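Local coordinates for nucleocapsid (Crimean-congo hemorrhagic fever virus, PDB 4AKL), which probably binds single- and double-stranded RNA to package the viral genome, and probably also cuts double-stranded DNA without regard to sequence, at residues A[8-11]-A[12-16]; A[138-142]-A[143-147]; A[161-164]-A[165-169]; A[427-430]-A[431-435]. All blocks are in the same frame, centred on the assembly; numbering follows the deposited sequence. Where two conformers were deposited one is given.

Interaction 1 of 4, residues A[8-11]-A[12-16]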
loop_
_atom_site.group_PDB
_atom_site.type_symbol
_atom_site.label_atom_id
_atom_site.label_comp_id
_atom_site.label_asym_id
_atom_site.label_seq_id
_atom_site.Cartn_x
_atom_site.Cartn_y
_atom_site.Cartn_z
ATOM N N ASN A 8 8.090 4.007 24.899
ATOM C CA ASN A 8 7.230 5.163 24.592
ATOM C C ASN A 8 7.971 6.243 23.781
ATOM O O ASN A 8 7.499 7.393 23.679
ATOM C CB ASN A 8 6.684 5.760 25.918
ATOM C CG ASN A 8 5.976 4.709 26.807
ATOM O OD1 ASN A 8 4.816 4.269 26.540
ATOM N ND2 ASN A 8 6.664 4.305 27.856
ATOM N N SER A 9 9.134 5.888 23.214
ATOM C CA SER A 9 9.999 6.856 22.493
ATOM C C SER A 9 11.142 6.144 21.780
ATOM O O SER A 9 11.446 4.981 22.065
ATOM C CB SER A 9 10.571 7.946 23.459
ATOM O OG SER A 9 11.520 7.434 24.405
ATOM N N LYS A 10 11.780 6.859 20.853
ATOM C CA LYS A 10 12.929 6.328 20.140
ATOM C C LYS A 10 14.045 5.910 21.136
ATOM O O LYS A 10 14.454 4.765 21.137
ATOM C CB LYS A 10 13.465 7.331 19.084
ATOM C CG LYS A 10 14.567 6.677 18.170
ATOM C CD LYS A 10 14.945 7.498 16.910
ATOM C CE LYS A 10 16.350 7.047 16.363
ATOM N NZ LYS A 10 16.549 7.197 14.856
ATOM N N ASP A 11 14.515 6.829 21.978
ATOM C CA ASP A 11 15.546 6.482 23.008
ATOM C C ASP A 11 15.165 5.237 23.786
ATOM O O ASP A 11 15.959 4.306 23.871
ATOM C CB ASP A 11 15.795 7.641 23.986
ATOM C CG ASP A 11 16.800 8.664 23.450
ATOM O OD1 ASP A 11 17.452 8.408 22.399
ATOM O OD2 ASP A 11 16.943 9.735 24.090
ATOM N N GLU A 12 13.947 5.237 24.334
ATOM C CA GLU A 12 13.385 4.068 25.036
ATOM C C GLU A 12 13.462 2.836 24.142
ATOM O O GLU A 12 13.927 1.776 24.573
ATOM C CB GLU A 12 11.948 4.331 25.519
ATOM C CG GLU A 12 11.899 5.214 26.811
ATOM C CD GLU A 12 10.479 5.411 27.385
ATOM O OE1 GLU A 12 9.537 4.733 26.930
ATOM O OE2 GLU A 12 10.306 6.249 28.301
ATOM N N MET A 13 13.060 2.994 22.888
ATOM C CA MET A 13 13.157 1.916 21.941
ATOM C C MET A 13 14.579 1.437 21.744
ATOM O O MET A 13 14.803 0.229 21.723
ATOM C CB MET A 13 12.532 2.285 20.557
ATOM C CG MET A 13 12.566 1.129 19.539
ATOM S SD MET A 13 11.347 -0.162 19.835
ATOM C CE MET A 13 12.344 -1.604 19.471
ATOM N N ASN A 14 15.539 2.339 21.585
ATOM C CA ASN A 14 16.958 1.873 21.323
ATOM C C ASN A 14 17.524 1.020 22.419
ATOM O O ASN A 14 18.202 0.044 22.151
ATOM C CB ASN A 14 17.901 3.019 21.038
ATOM C CG ASN A 14 17.705 3.623 19.657
ATOM O OD1 ASN A 14 17.170 3.011 18.756
ATOM N ND2 ASN A 14 18.159 4.839 19.499
ATOM N N LYS A 15 17.217 1.375 23.646
ATOM C CA LYS A 15 17.737 0.635 24.805
ATOM C C LYS A 15 17.080 -0.732 24.921
ATOM O O LYS A 15 17.767 -1.725 25.192
ATOM C CB LYS A 15 17.565 1.436 26.096
ATOM C CG LYS A 15 18.548 2.573 26.218
ATOM C CD LYS A 15 18.579 3.102 27.655
ATOM C CE LYS A 15 19.703 4.092 27.869
ATOM N NZ LYS A 15 19.984 4.305 29.304
ATOM N N TRP A 16 15.756 -0.788 24.696
ATOM C CA TRP A 16 15.062 -2.048 24.720
ATOM C C TRP A 16 15.711 -2.984 23.687
ATOM O O TRP A 16 15.958 -4.152 23.962
ATOM C CB TRP A 16 13.566 -1.839 24.431
ATOM C CG TRP A 16 12.776 -3.050 24.546
ATOM C CD1 TRP A 16 12.041 -3.434 25.609
ATOM C CD2 TRP A 16 12.613 -4.061 23.544
ATOM N NE1 TRP A 16 11.421 -4.642 25.344
ATOM C CE2 TRP A 16 11.769 -5.049 24.084
ATOM C CE3 TRP A 16 13.111 -4.234 22.239
ATOM C CZ2 TRP A 16 11.407 -6.181 23.373
ATOM C CZ3 TRP A 16 12.769 -5.347 21.549
ATOM C CH2 TRP A 16 11.916 -6.317 22.106
#
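The amide of Asn8 and the carboxylate of Glu12 are turned 77° against each other, and they meet through OE1 alone, without stacking. On the syn side of OE1 lies Asn8 ND2, 3.0 Å away, with the oxygen tilted out of the amide plane. On the anti side Asn8 N donates to the same OE1 at 2.6 Å, somewhat out of the carboxylate plane, so two N-H groups of one residue grip a single oxygen. This is the N-terminal cap of helix 10-24. Ser9 is the N-cap and Glu12 holds the third helix position, but the reciprocal bond that would complete a capping box is replaced by the two bonds to Asn8. Ser9 suits its place because chi1 of 68° sets OG between its own N and C, where it accepts from Glu12 N at 3.3 Å. The first turn closes with Met13 N to Ser9 O, 2.7 Å, followed by Asn14 N to Lys10 O and Lys15 N to Asp11 O. Asp11 and Glu12 put acidic groups near the helix start, which would probably be favourable with the helix dipole. Beyond the cap, Met13 packs on Tyr78, Ala81 and Trp82 of helix 77-83, while Lys10 NZ bonds to Val141 O and Asn14 OD1 to Tyr78 OH, tying this surface helix to the body of the protein. An extended Glu12 chain past CG carries the carboxylate back to Asn8, and on the way CG passes 3.3 Å from Ser9 OG.

Interaction 2 of 4, residues A[138-142]-A[143-147]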
loop_
_atom_site.group_PDB
_atom_site.type_symbol
_atom_site.label_atom_id
_atom_site.label_comp_id
_atom_site.label_asym_id
_atom_site.label_seq_id
_atom_site.Cartn_x
_atom_site.Cartn_y
_atom_site.Cartn_z
ATOM N N GLY A 138 4.144 10.011 15.347
ATOM C CA GLY A 138 5.595 9.860 15.242
ATOM C C GLY A 138 6.037 8.459 14.869
ATOM O O GLY A 138 6.923 7.904 15.498
ATOM N N PHE A 139 5.421 7.855 13.864
ATOM C CA PHE A 139 5.804 6.465 13.490
ATOM C C PHE A 139 7.258 6.375 12.998
ATOM O O PHE A 139 7.991 5.450 13.379
ATOM C CB PHE A 139 4.872 5.837 12.423
ATOM C CG PHE A 139 5.168 4.348 12.165
ATOM C CD1 PHE A 139 4.925 3.399 13.150
ATOM C CD2 PHE A 139 5.710 3.923 10.969
ATOM C CE1 PHE A 139 5.214 2.084 12.943
ATOM C CE2 PHE A 139 5.999 2.580 10.729
ATOM C CZ PHE A 139 5.772 1.662 11.708
ATOM N N ARG A 140 7.670 7.345 12.171
ATOM C CA ARG A 140 9.014 7.366 11.608
ATOM C C ARG A 140 10.081 7.503 12.692
ATOM O O ARG A 140 10.121 8.500 13.341
ATOM C CB ARG A 140 9.172 8.538 10.603
ATOM C CG ARG A 140 10.457 8.462 9.768
ATOM C CD ARG A 140 10.901 9.800 9.227
ATOM N NE ARG A 140 12.249 9.708 8.682
ATOM C CZ ARG A 140 12.588 9.871 7.405
ATOM N NH1 ARG A 140 11.686 10.159 6.478
ATOM N NH2 ARG A 140 13.855 9.745 7.063
ATOM N N VAL A 141 10.926 6.488 12.857
ATOM C CA VAL A 141 12.100 6.593 13.726
ATOM C C VAL A 141 13.383 6.275 12.974
ATOM O O VAL A 141 14.432 6.351 13.541
ATOM C CB VAL A 141 12.015 5.673 14.949
ATOM C CG1 VAL A 141 10.983 6.221 15.923
ATOM C CG2 VAL A 141 11.710 4.249 14.531
ATOM N N ASN A 142 13.286 5.902 11.700
ATOM C CA ASN A 142 14.448 5.558 10.853
ATOM C C ASN A 142 13.952 5.396 9.416
ATOM O O ASN A 142 12.737 5.508 9.159
ATOM C CB ASN A 142 15.231 4.301 11.345
ATOM C CG ASN A 142 14.373 2.987 11.405
ATOM O OD1 ASN A 142 13.276 2.830 10.771
ATOM N ND2 ASN A 142 14.901 2.019 12.168
ATOM N N ALA A 143 14.869 5.133 8.485
ATOM C CA ALA A 143 14.508 4.981 7.068
ATOM C C ALA A 143 13.579 3.790 6.847
ATOM O O ALA A 143 12.738 3.833 5.980
ATOM C CB ALA A 143 15.751 4.845 6.194
ATOM N N ASN A 144 13.734 2.729 7.642
ATOM C CA ASN A 144 12.854 1.527 7.539
ATOM C C ASN A 144 11.407 1.835 7.892
ATOM O O ASN A 144 10.542 1.096 7.517
ATOM C CB ASN A 144 13.367 0.391 8.447
ATOM C CG ASN A 144 14.707 -0.227 7.962
ATOM O OD1 ASN A 144 15.088 -0.138 6.756
ATOM N ND2 ASN A 144 15.418 -0.894 8.908
ATOM N N THR A 145 11.146 2.933 8.620
ATOM C CA THR A 145 9.786 3.305 9.037
ATOM C C THR A 145 9.314 4.607 8.390
ATOM O O THR A 145 8.435 5.284 8.928
ATOM C CB THR A 145 9.730 3.390 10.572
ATOM O OG1 THR A 145 10.796 4.250 11.060
ATOM C CG2 THR A 145 9.822 1.943 11.206
ATOM N N ALA A 146 9.906 4.952 7.248
ATOM C CA ALA A 146 9.633 6.207 6.542
ATOM C C ALA A 146 8.628 6.047 5.440
ATOM O O ALA A 146 8.363 4.927 4.980
ATOM C CB ALA A 146 10.981 6.827 5.935
ATOM N N ALA A 147 8.057 7.189 5.033
ATOM C CA ALA A 147 7.278 7.289 3.792
ATOM C C ALA A 147 8.262 7.595 2.685
ATOM O O ALA A 147 8.938 8.600 2.720
ATOM C CB ALA A 147 6.221 8.376 3.898
HETATM O O HOH W 1 8.845 9.875 6.524
#
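Thr145 folds back onto Phe139, Val141 and Asn142, in a loop that follows the Schellman motif ending helix 120-136 at Gly138. Residues 142-145 form a type I turn whose middle is the 3-10 segment 143-144. Thr145 CB lies 3.8 Å from Phe139 CE2, and the methyl CG2 rests nearly as close to the same ring atom, the side chains crossing at about a right angle. Asn142 OD1 is 3.6 Å from both Thr145 CB and CG2. The other branch, OG1, sits between the backbone N and the carbonyl carbon (chi1 52°), and there accepts from Val141 N at 2.9 Å, with an angle of 162° at the hydrogen. The hydroxyl also lies within reach of Asn142 O (3.0 Å) and Asn142 OD1 (2.9 Å), either of which could take its proton. Threonine suits this place because one small residue offers both a methyl for the aromatic side and a hydroxyl for the turn. In one of two modelled conformers, hence less certainly, Arg140 lays a guanidinium face on Ala146 CB, and a water bridges its NH1 to Ala147 N. Asn142 ND2, like that of Asn144, bonds to Glu79 OE2 of helix 77-83, and Phe139 meets Trp82 and Phe466. The backbone closes the turn: Thr145 N donates to Asn142 O at 3.1 Å, standing 59° out of the carbonyl plane.

Interaction 3 of 4, residues A[161-164]-A[165-169]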
loop_
_atom_site.group_PDB
_atom_site.type_symbol
_atom_site.label_atom_id
_atom_site.label_comp_id
_atom_site.label_asym_id
_atom_site.label_seq_id
_atom_site.Cartn_x
_atom_site.Cartn_y
_atom_site.Cartn_z
ATOM N N GLU A 161 21.535 -16.929 -12.391
ATOM C CA GLU A 161 20.693 -18.113 -12.404
ATOM C C GLU A 161 19.196 -17.876 -12.126
ATOM O O GLU A 161 18.402 -18.808 -12.249
ATOM C CB GLU A 161 21.239 -19.157 -11.414
ATOM C CG GLU A 161 21.267 -18.710 -9.950
ATOM C CD GLU A 161 21.342 -19.882 -8.966
ATOM O OE1 GLU A 161 20.597 -20.880 -9.143
ATOM O OE2 GLU A 161 22.156 -19.803 -8.009
ATOM N N ILE A 162 18.797 -16.669 -11.726
ATOM C CA ILE A 162 17.374 -16.368 -11.592
ATOM C C ILE A 162 16.920 -15.235 -12.510
ATOM O O ILE A 162 15.785 -14.809 -12.414
ATOM C CB ILE A 162 16.998 -16.085 -10.148
ATOM C CG1 ILE A 162 17.528 -14.723 -9.674
ATOM C CG2 ILE A 162 17.502 -17.226 -9.252
ATOM C CD1 ILE A 162 16.886 -14.260 -8.393
ATOM N N VAL A 163 17.795 -14.742 -13.394
ATOM C CA VAL A 163 17.425 -13.641 -14.280
ATOM C C VAL A 163 16.181 -13.955 -15.131
ATOM O O VAL A 163 15.231 -13.181 -15.156
ATOM C CB VAL A 163 18.622 -13.181 -15.180
ATOM C CG1 VAL A 163 18.134 -12.370 -16.353
ATOM C CG2 VAL A 163 19.594 -12.349 -14.374
ATOM N N MET A 164 16.194 -15.077 -15.809
ATOM C CA MET A 164 15.064 -15.452 -16.655
ATOM C C MET A 164 13.755 -15.600 -15.796
ATOM O O MET A 164 12.713 -15.130 -16.207
ATOM C CB MET A 164 15.406 -16.685 -17.516
ATOM C CG MET A 164 15.946 -16.349 -18.980
ATOM S SD MET A 164 16.924 -14.822 -19.298
ATOM C CE MET A 164 18.601 -15.494 -19.490
ATOM N N SER A 165 13.842 -16.208 -14.610
ATOM C CA SER A 165 12.674 -16.337 -13.698
ATOM C C SER A 165 12.106 -14.983 -13.289
ATOM O O SER A 165 10.910 -14.793 -13.293
ATOM C CB SER A 165 13.042 -17.108 -12.418
ATOM O OG SER A 165 13.079 -18.500 -12.652
ATOM N N VAL A 166 12.970 -14.045 -12.956
ATOM C CA VAL A 166 12.506 -12.689 -12.638
ATOM C C VAL A 166 11.839 -12.051 -13.850
ATOM O O VAL A 166 10.796 -11.454 -13.721
ATOM C CB VAL A 166 13.672 -11.817 -12.110
ATOM C CG1 VAL A 166 13.279 -10.333 -12.023
ATOM C CG2 VAL A 166 14.151 -12.373 -10.764
ATOM N N LYS A 167 12.460 -12.194 -15.017
ATOM C CA LYS A 167 11.896 -11.677 -16.285
ATOM C C LYS A 167 10.539 -12.309 -16.637
ATOM O O LYS A 167 9.652 -11.633 -17.190
ATOM C CB LYS A 167 12.901 -11.789 -17.427
ATOM C CG LYS A 167 13.995 -10.680 -17.378
ATOM C CD LYS A 167 14.965 -10.743 -18.538
ATOM C CE LYS A 167 15.893 -9.470 -18.601
ATOM N NZ LYS A 167 16.911 -9.549 -19.690
ATOM N N GLU A 168 10.355 -13.589 -16.297
ATOM C CA GLU A 168 9.043 -14.255 -16.486
ATOM C C GLU A 168 7.975 -13.661 -15.559
ATOM O O GLU A 168 6.842 -13.423 -16.001
ATOM C CB GLU A 168 9.146 -15.770 -16.282
ATOM C CG GLU A 168 7.810 -16.502 -16.317
ATOM C CD GLU A 168 7.923 -17.947 -15.933
ATOM O OE1 GLU A 168 9.020 -18.569 -16.056
ATOM O OE2 GLU A 168 6.887 -18.476 -15.504
ATOM N N MET A 169 8.339 -13.427 -14.282
ATOM C CA MET A 169 7.471 -12.750 -13.313
ATOM C C MET A 169 6.995 -11.412 -13.832
ATOM O O MET A 169 5.812 -11.154 -13.815
ATOM C CB MET A 169 8.144 -12.573 -11.945
ATOM C CG MET A 169 8.291 -13.896 -11.206
ATOM S SD MET A 169 9.120 -13.755 -9.642
ATOM C CE MET A 169 7.758 -13.158 -8.637
#
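Ile162 and Val166 lie one turn apart at the start of helix 163-181, and their side chains meet through Ile162 CD1 and Val166 CG2, 4.1 Å apart. With chi1 of 72° the isoleucine holds CG1 between its backbone N and carbonyl carbon, from where CD1 reaches the valine. On the outer side Val163 and Lys167 lie alongside each other, pointing the same way, and CG1 of Val163 is 4.2 Å from CD of the extended Lys167, whose ammonium group is carried beyond the apolar contact. The helix backbone sets these spacings: Val166 N bonds to Ile162 O at 3.0 Å, Lys167 N to Val163 O at 2.9 Å and Glu168 N to Met164 O at 2.8 Å. Ile162 occupies the N-cap position, yet its side chain has no polar atom with which to cap. It is buried instead. Further out, helix 425-440 takes up the inward side of the turn: Ser165 OG bonds to Glu435 OE2, Glu168 OE2 forms a salt bridge with Lys438 NZ, and Val166 packs on Val431. Met169 continues this side against Phe434 and against Leu455 of helix 450-460. The inward side thus mixes apolar contacts with two polar bonds, while the outer side carries Val163 and the Lys167 chain. The branched Val166 and small Ser165 are consistent with close packing of the two helices, and the polar bonds probably fix how these are set against each other.

Interaction 4 of 4, residues A[427-430]-A[431-435]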
loop_
_atom_site.group_PDB
_atom_site.type_symbol
_atom_site.label_atom_id
_atom_site.label_comp_id
_atom_site.label_asym_id
_atom_site.label_seq_id
_atom_site.Cartn_x
_atom_site.Cartn_y
_atom_site.Cartn_z
ATOM N N ALA A 427 15.608 -11.472 -3.617
ATOM C CA ALA A 427 15.100 -11.868 -4.923
ATOM C C ALA A 427 15.150 -13.403 -5.069
ATOM O O ALA A 427 14.205 -14.020 -5.552
ATOM C CB ALA A 427 15.860 -11.173 -6.018
ATOM N N ARG A 428 16.217 -14.040 -4.623
ATOM C CA ARG A 428 16.244 -15.495 -4.748
ATOM C C ARG A 428 15.008 -16.135 -4.104
ATOM O O ARG A 428 14.424 -17.049 -4.681
ATOM C CB ARG A 428 17.509 -16.084 -4.172
ATOM C CG ARG A 428 18.703 -15.828 -5.067
ATOM C CD ARG A 428 19.944 -16.472 -4.539
ATOM N NE ARG A 428 20.667 -15.601 -3.596
ATOM C CZ ARG A 428 21.007 -15.892 -2.323
ATOM N NH1 ARG A 428 20.712 -17.056 -1.733
ATOM N NH2 ARG A 428 21.663 -14.991 -1.629
ATOM N N THR A 429 14.623 -15.632 -2.943
ATOM C CA THR A 429 13.560 -16.213 -2.159
ATOM C C THR A 429 12.165 -15.930 -2.758
ATOM O O THR A 429 11.283 -16.809 -2.721
ATOM C CB THR A 429 13.648 -15.680 -0.734
ATOM O OG1 THR A 429 14.961 -15.926 -0.225
ATOM C CG2 THR A 429 12.550 -16.307 0.192
ATOM N N ILE A 430 11.957 -14.715 -3.282
ATOM C CA ILE A 430 10.740 -14.352 -4.016
ATOM C C ILE A 430 10.513 -15.282 -5.203
ATOM O O ILE A 430 9.436 -15.782 -5.400
ATOM C CB ILE A 430 10.804 -12.890 -4.522
ATOM C CG1 ILE A 430 10.625 -11.900 -3.353
ATOM C CG2 ILE A 430 9.720 -12.604 -5.562
ATOM C CD1 ILE A 430 10.851 -10.399 -3.665
ATOM N N VAL A 431 11.570 -15.494 -5.984
ATOM C CA VAL A 431 11.567 -16.338 -7.187
ATOM C C VAL A 431 11.258 -17.806 -6.859
ATOM O O VAL A 431 10.461 -18.476 -7.567
ATOM C CB VAL A 431 12.960 -16.228 -7.930
ATOM C CG1 VAL A 431 13.194 -17.369 -8.834
ATOM C CG2 VAL A 431 13.048 -14.916 -8.664
ATOM N N LYS A 432 11.885 -18.303 -5.800
ATOM C CA LYS A 432 11.693 -19.667 -5.415
ATOM C C LYS A 432 10.238 -19.841 -4.980
ATOM O O LYS A 432 9.651 -20.877 -5.295
ATOM C CB LYS A 432 12.678 -20.146 -4.346
ATOM C CG LYS A 432 13.079 -21.636 -4.527
ATOM C CD LYS A 432 13.984 -21.778 -5.801
ATOM C CE LYS A 432 14.973 -22.876 -5.768
ATOM N NZ LYS A 432 14.491 -24.203 -6.214
ATOM N N LEU A 433 9.635 -18.838 -4.324
ATOM C CA LEU A 433 8.203 -18.941 -3.974
ATOM C C LEU A 433 7.286 -18.929 -5.199
ATOM O O LEU A 433 6.267 -19.647 -5.228
ATOM C CB LEU A 433 7.740 -17.869 -3.031
ATOM C CG LEU A 433 8.319 -18.020 -1.643
ATOM C CD1 LEU A 433 8.288 -16.677 -0.935
ATOM C CD2 LEU A 433 7.583 -19.103 -0.825
ATOM N N PHE A 434 7.633 -18.116 -6.180
ATOM C CA PHE A 434 6.918 -18.075 -7.420
ATOM C C PHE A 434 6.986 -19.456 -8.119
ATOM O O PHE A 434 5.980 -19.959 -8.513
ATOM C CB PHE A 434 7.492 -16.979 -8.341
ATOM C CG PHE A 434 6.834 -16.916 -9.706
ATOM C CD1 PHE A 434 5.598 -16.292 -9.875
ATOM C CD2 PHE A 434 7.445 -17.450 -10.812
ATOM C CE1 PHE A 434 5.018 -16.224 -11.139
ATOM C CE2 PHE A 434 6.845 -17.374 -12.088
ATOM C CZ PHE A 434 5.647 -16.774 -12.230
ATOM N N GLU A 435 8.174 -20.037 -8.228
ATOM C CA GLU A 435 8.364 -21.298 -8.913
ATOM C C GLU A 435 7.552 -22.361 -8.206
ATOM O O GLU A 435 6.869 -23.163 -8.838
ATOM C CB GLU A 435 9.854 -21.648 -9.032
ATOM C CG GLU A 435 10.614 -20.664 -10.014
ATOM C CD GLU A 435 12.150 -20.756 -9.954
ATOM O OE1 GLU A 435 12.723 -21.097 -8.882
ATOM O OE2 GLU A 435 12.797 -20.483 -10.992
#
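Leu433 folds back over the carbonyl of Thr429, its CG 3.4 Å from Thr429 O, while its own N donates to that same oxygen at 3.1 Å. Each of the four carbonyls of residues 427-430 is satisfied in this regular manner within helix 425-440: Ala427 O takes Val431 N at 3.1 Å, Arg428 O takes Lys432 N at 3.0 Å, and Ile430 O takes Phe434 N at 3.1 Å. Val431 CG2, beside its backbone N, lies against the oxygen that N bonds to, 3.4 Å from Ala427 O. The side-chain polar groups find partners outside the two segments. Thr429 OG1 bonds back to Pro425 O, which lets a hydroxyl be buried at little cost. Arg428 NE donates to Asn423 O, with a further weak bond from NH2 to Thr422 O. Lys432 bends its chain at chi2 and chi4, and NZ forms a salt bridge with Asp44 OD1. Glu435 OE2 pairs with Ser165 OG of helix 163-181, and Ala427 N with Asn424 OD1. Apolar side chains pack on neighbouring helices: Val431 meets Ser165 and Val166, and Ile430 meets Met169, all of helix 163-181; Ile430 also meets Leu454 and Leu455 of helix 450-460, and Leu433 meets Leu67 of helix 56-71. The buried backbone is thus paired within the helix, and the partly exposed charged side chains Arg428 and Lys432 are met by carbonyls and by Asp44.

In the fold
Along the chain the four contacts follow one another without overlap, and in space they form two pairs. Interactions 1 and 2 have centres 14 Å apart and are in contact through one probable hydrogen bond, which links the first helix to the loop after helix 120-136. Interactions 3 and 4 lie closer still, 9 Å between centres, where helices 163-181 and 425-440 touch although some 260 residues separate them in sequence. The pairs stand well apart, with centres 28 to 41 Å from one another. Each pair brings together parts of this largely helical nucleocapsid protein that are far apart in sequence.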